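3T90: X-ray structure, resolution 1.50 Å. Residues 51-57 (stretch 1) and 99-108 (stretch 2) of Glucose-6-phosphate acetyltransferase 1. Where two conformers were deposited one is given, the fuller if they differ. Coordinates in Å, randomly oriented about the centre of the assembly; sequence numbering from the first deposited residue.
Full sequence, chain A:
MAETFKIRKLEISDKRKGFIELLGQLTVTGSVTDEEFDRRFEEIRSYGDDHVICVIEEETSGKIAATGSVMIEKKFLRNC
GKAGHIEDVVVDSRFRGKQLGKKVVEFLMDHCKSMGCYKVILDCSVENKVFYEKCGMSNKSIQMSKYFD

Stretch 1 51-57: HVICVIE
Stretch 2 (99-108) QLGKKVVEFL

Residues 51-57 form a β-strand that packs against the helix beginning at Leu-100 and running through Leu-108, with Gln-99 at the N-cap position. The two segments run nearly antiparallel: their N-to-C directions differ by 150°, and their axes approach to 8.8 Å. The register is set by Cys-54 and Val-104, whose CA atoms lie 6.5 Å apart. Strand torsions are extended, with phi between -154° and -97° and psi between 101° and 152°; helical residues stay near -65/-41. Helical hydrogen bonds include Val-104 N to Leu-100 O (3.0 Å) and Leu-108 N to Val-104 O (3.1 Å).

No hydrogen bond joins the two stretches, and the 380 Å² buried between them is covered mainly by apolar side chains. Strand alternation directs the CA-to-CB bonds of Val-52, Cys-54 and Ile-56 toward the helix, while those of Ile-53 and Val-55 point away.

Ile-56 contributes the largest covered area, 87 Å². Its m,t rotamer (chi1 -61°, chi2 177°) extends CD1 to the first helical turn, where Ile-56 CD1 lies 3.7 Å from Val-104 CG2, 4.0 Å from Leu-100 CD2 and 3.7 Å from the backbone atom Leu-100 O. The same methyl, Ile-56 CD1, sits 4.1 Å from Lys-103 CB. Lys-103 thus offers the base of its side chain to the contact, while its end leads away and leaves the charged amine outside the apolar packing.

Cys-54, with 83 Å² covered, occupies the middle of the contact. Its t rotamer (chi1 172°) places SG over one face of the Phe-107 ring, 4.0 Å from the ring centroid and 23° off the normal, a sulfur-aromatic interaction. The compact side chain fits close to the helix: Cys-54 CB is 3.7 Å from Phe-107 CD2 and 4.0 Å from Leu-108 CD2, and Cys-54 SG is 4.1 Å from Val-104 CG2. Val-104 (t, 170°) points sideways, yet its CG2 reaches both Cys-54 and Ile-56.

Phe-107 adopts chi1 180° and chi2 106°, its CA-to-CB bond directed toward the strand. Near the plane of the ring, at its edge, lies Val-52 (t, 162°), with Val-52 CG1 3.9 Å from Phe-107 CE2. Leu-108 (m,t; -58°, 169°) starts sideways but its end comes nearer, bringing Leu-108 CD2 to 4.1 Å from Val-52 CG1. Away from the contact, Lys-102 NZ forms a salt bridge with Glu-106 OE2 at 2.6 Å, pairing charges one helical turn apart.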

# COMPACT_ATOMS: atom_id res chain seq x y z
N HIS A 51 -8.83 6.73 2.45
CA HIS A 51 -8.97 5.23 2.70
C HIS A 51 -10.46 4.89 2.58
O HIS A 51 -11.14 5.12 3.64
CB HIS A 51 -8.37 4.85 4.09
CG HIS A 51 -8.10 3.36 4.26
ND1 HIS A 51 -7.40 2.82 5.34
CD2 HIS A 51 -8.39 2.34 3.46
CE1 HIS A 51 -7.34 1.49 5.18
NE2 HIS A 51 -8.00 1.18 4.06
N VAL A 52 -10.86 4.33 1.41
CA VAL A 52 -12.26 4.04 0.95
C VAL A 52 -12.46 2.49 0.85
O VAL A 52 -11.58 1.78 0.42
CB VAL A 52 -12.65 4.56 -0.54
CG1 VAL A 52 -13.93 3.83 -1.12
CG2 VAL A 52 -12.76 6.06 -0.64
N ILE A 53 -13.53 1.99 1.47
CA ILE A 53 -13.93 0.64 1.28
C ILE A 53 -15.24 0.59 0.49
O ILE A 53 -16.24 1.20 0.96
CB ILE A 53 -14.10 -0.10 2.60
CG1 ILE A 53 -12.78 0.02 3.40
CG2 ILE A 53 -14.54 -1.57 2.31
CD1 ILE A 53 -12.80 -0.73 4.71
N CYS A 54 -15.26 -0.08 -0.67
CA CYS A 54 -16.46 -0.20 -1.50
C CYS A 54 -17.08 -1.56 -1.15
O CYS A 54 -16.37 -2.58 -0.98
CB CYS A 54 -15.98 -0.24 -2.98
SG CYS A 54 -17.27 -0.61 -4.16
N VAL A 55 -18.42 -1.57 -1.06
CA VAL A 55 -19.18 -2.83 -1.00
C VAL A 55 -20.29 -2.85 -2.00
O VAL A 55 -20.84 -1.77 -2.37
CB VAL A 55 -19.79 -3.07 0.43
CG1 VAL A 55 -18.71 -3.29 1.49
CG2 VAL A 55 -20.83 -2.05 0.84
N ILE A 56 -20.64 -4.05 -2.43
CA ILE A 56 -21.83 -4.23 -3.21
C ILE A 56 -22.73 -5.13 -2.39
O ILE A 56 -22.34 -6.27 -2.06
CB ILE A 56 -21.56 -4.87 -4.56
CG1 ILE A 56 -20.64 -3.99 -5.34
CG2 ILE A 56 -22.90 -5.16 -5.32
CD1 ILE A 56 -20.23 -4.60 -6.76
N GLU A 57 -23.96 -4.65 -2.11
CA GLU A 57 -24.94 -5.43 -1.40
C GLU A 57 -25.88 -6.09 -2.38
O GLU A 57 -26.33 -5.41 -3.31
CB GLU A 57 -25.73 -4.53 -0.40
CG GLU A 57 -26.72 -5.32 0.44
CD GLU A 57 -27.51 -4.47 1.46
OE1 GLU A 57 -26.98 -3.49 2.00
OE2 GLU A 57 -28.71 -4.82 1.73
N GLN A 99 -19.99 -9.96 -12.87
CA GLN A 99 -19.21 -8.80 -13.14
C GLN A 99 -19.10 -7.83 -11.94
O GLN A 99 -18.86 -6.62 -12.07
CB GLN A 99 -19.72 -8.14 -14.41
CG GLN A 99 -19.59 -9.05 -15.67
CD GLN A 99 -20.45 -10.31 -15.64
OE1 GLN A 99 -21.60 -10.26 -15.20
NE2 GLN A 99 -19.92 -11.43 -16.16
N LEU A 100 -19.21 -8.39 -10.74
CA LEU A 100 -19.12 -7.55 -9.55
C LEU A 100 -17.69 -7.09 -9.25
O LEU A 100 -17.48 -5.97 -8.78
CB LEU A 100 -19.73 -8.28 -8.35
CG LEU A 100 -21.22 -8.69 -8.46
CD1 LEU A 100 -21.60 -9.22 -7.09
CD2 LEU A 100 -22.14 -7.46 -8.85
N GLY A 101 -16.72 -7.97 -9.48
CA GLY A 101 -15.38 -7.52 -9.15
C GLY A 101 -14.90 -6.39 -10.02
O GLY A 101 -14.29 -5.45 -9.51
N LYS A 102 -15.30 -6.38 -11.32
CA LYS A 102 -14.94 -5.24 -12.18
C LYS A 102 -15.57 -3.95 -11.64
O LYS A 102 -14.98 -2.86 -11.67
CB LYS A 102 -15.37 -5.52 -13.62
CG LYS A 102 -15.11 -4.35 -14.61
CD LYS A 102 -15.09 -4.93 -16.06
CE LYS A 102 -14.66 -3.90 -17.10
NZ LYS A 102 -15.71 -2.85 -17.33
N LYS A 103 -16.84 -4.06 -11.22
CA LYS A 103 -17.54 -2.87 -10.69
C LYS A 103 -16.81 -2.30 -9.45
O LYS A 103 -16.70 -1.07 -9.28
CB LYS A 103 -19.04 -3.18 -10.38
CG LYS A 103 -19.91 -3.53 -11.58
CD LYS A 103 -21.38 -3.72 -11.16
CE LYS A 103 -22.25 -3.84 -12.40
NZ LYS A 103 -21.77 -2.92 -13.51
N VAL A 104 -16.37 -3.20 -8.57
CA VAL A 104 -15.62 -2.77 -7.39
C VAL A 104 -14.33 -2.09 -7.79
O VAL A 104 -14.06 -0.99 -7.33
CB VAL A 104 -15.37 -3.95 -6.47
CG1 VAL A 104 -14.37 -3.55 -5.36
CG2 VAL A 104 -16.67 -4.31 -5.74
N VAL A 105 -13.58 -2.72 -8.71
CA VAL A 105 -12.29 -2.15 -9.05
C VAL A 105 -12.46 -0.81 -9.73
O VAL A 105 -11.69 0.13 -9.48
CB VAL A 105 -11.51 -3.14 -9.95
CG1 VAL A 105 -10.28 -2.51 -10.56
CG2 VAL A 105 -11.16 -4.37 -9.15
N GLU A 106 -13.47 -0.73 -10.63
CA GLU A 106 -13.66 0.55 -11.29
C GLU A 106 -14.09 1.63 -10.34
O GLU A 106 -13.67 2.78 -10.49
CB GLU A 106 -14.70 0.43 -12.41
CG GLU A 106 -14.10 -0.35 -13.60
CD GLU A 106 -15.15 -0.63 -14.67
OE1 GLU A 106 -16.35 -0.63 -14.35
OE2 GLU A 106 -14.78 -0.88 -15.83
N PHE A 107 -14.93 1.30 -9.34
CA PHE A 107 -15.31 2.31 -8.35
C PHE A 107 -14.05 2.88 -7.63
O PHE A 107 -13.94 4.10 -7.42
CB PHE A 107 -16.29 1.65 -7.37
CG PHE A 107 -16.82 2.53 -6.25
CD1 PHE A 107 -18.13 3.00 -6.29
CD2 PHE A 107 -16.04 2.75 -5.08
CE1 PHE A 107 -18.65 3.71 -5.21
CE2 PHE A 107 -16.56 3.49 -3.98
CZ PHE A 107 -17.85 3.95 -4.01
N LEU A 108 -13.15 1.96 -7.21
CA LEU A 108 -11.96 2.44 -6.55
C LEU A 108 -11.01 3.17 -7.47
O LEU A 108 -10.40 4.14 -6.99
CB LEU A 108 -11.27 1.20 -5.96
CG LEU A 108 -12.12 0.36 -4.98
CD1 LEU A 108 -11.47 -0.99 -4.65
CD2 LEU A 108 -12.29 1.13 -3.66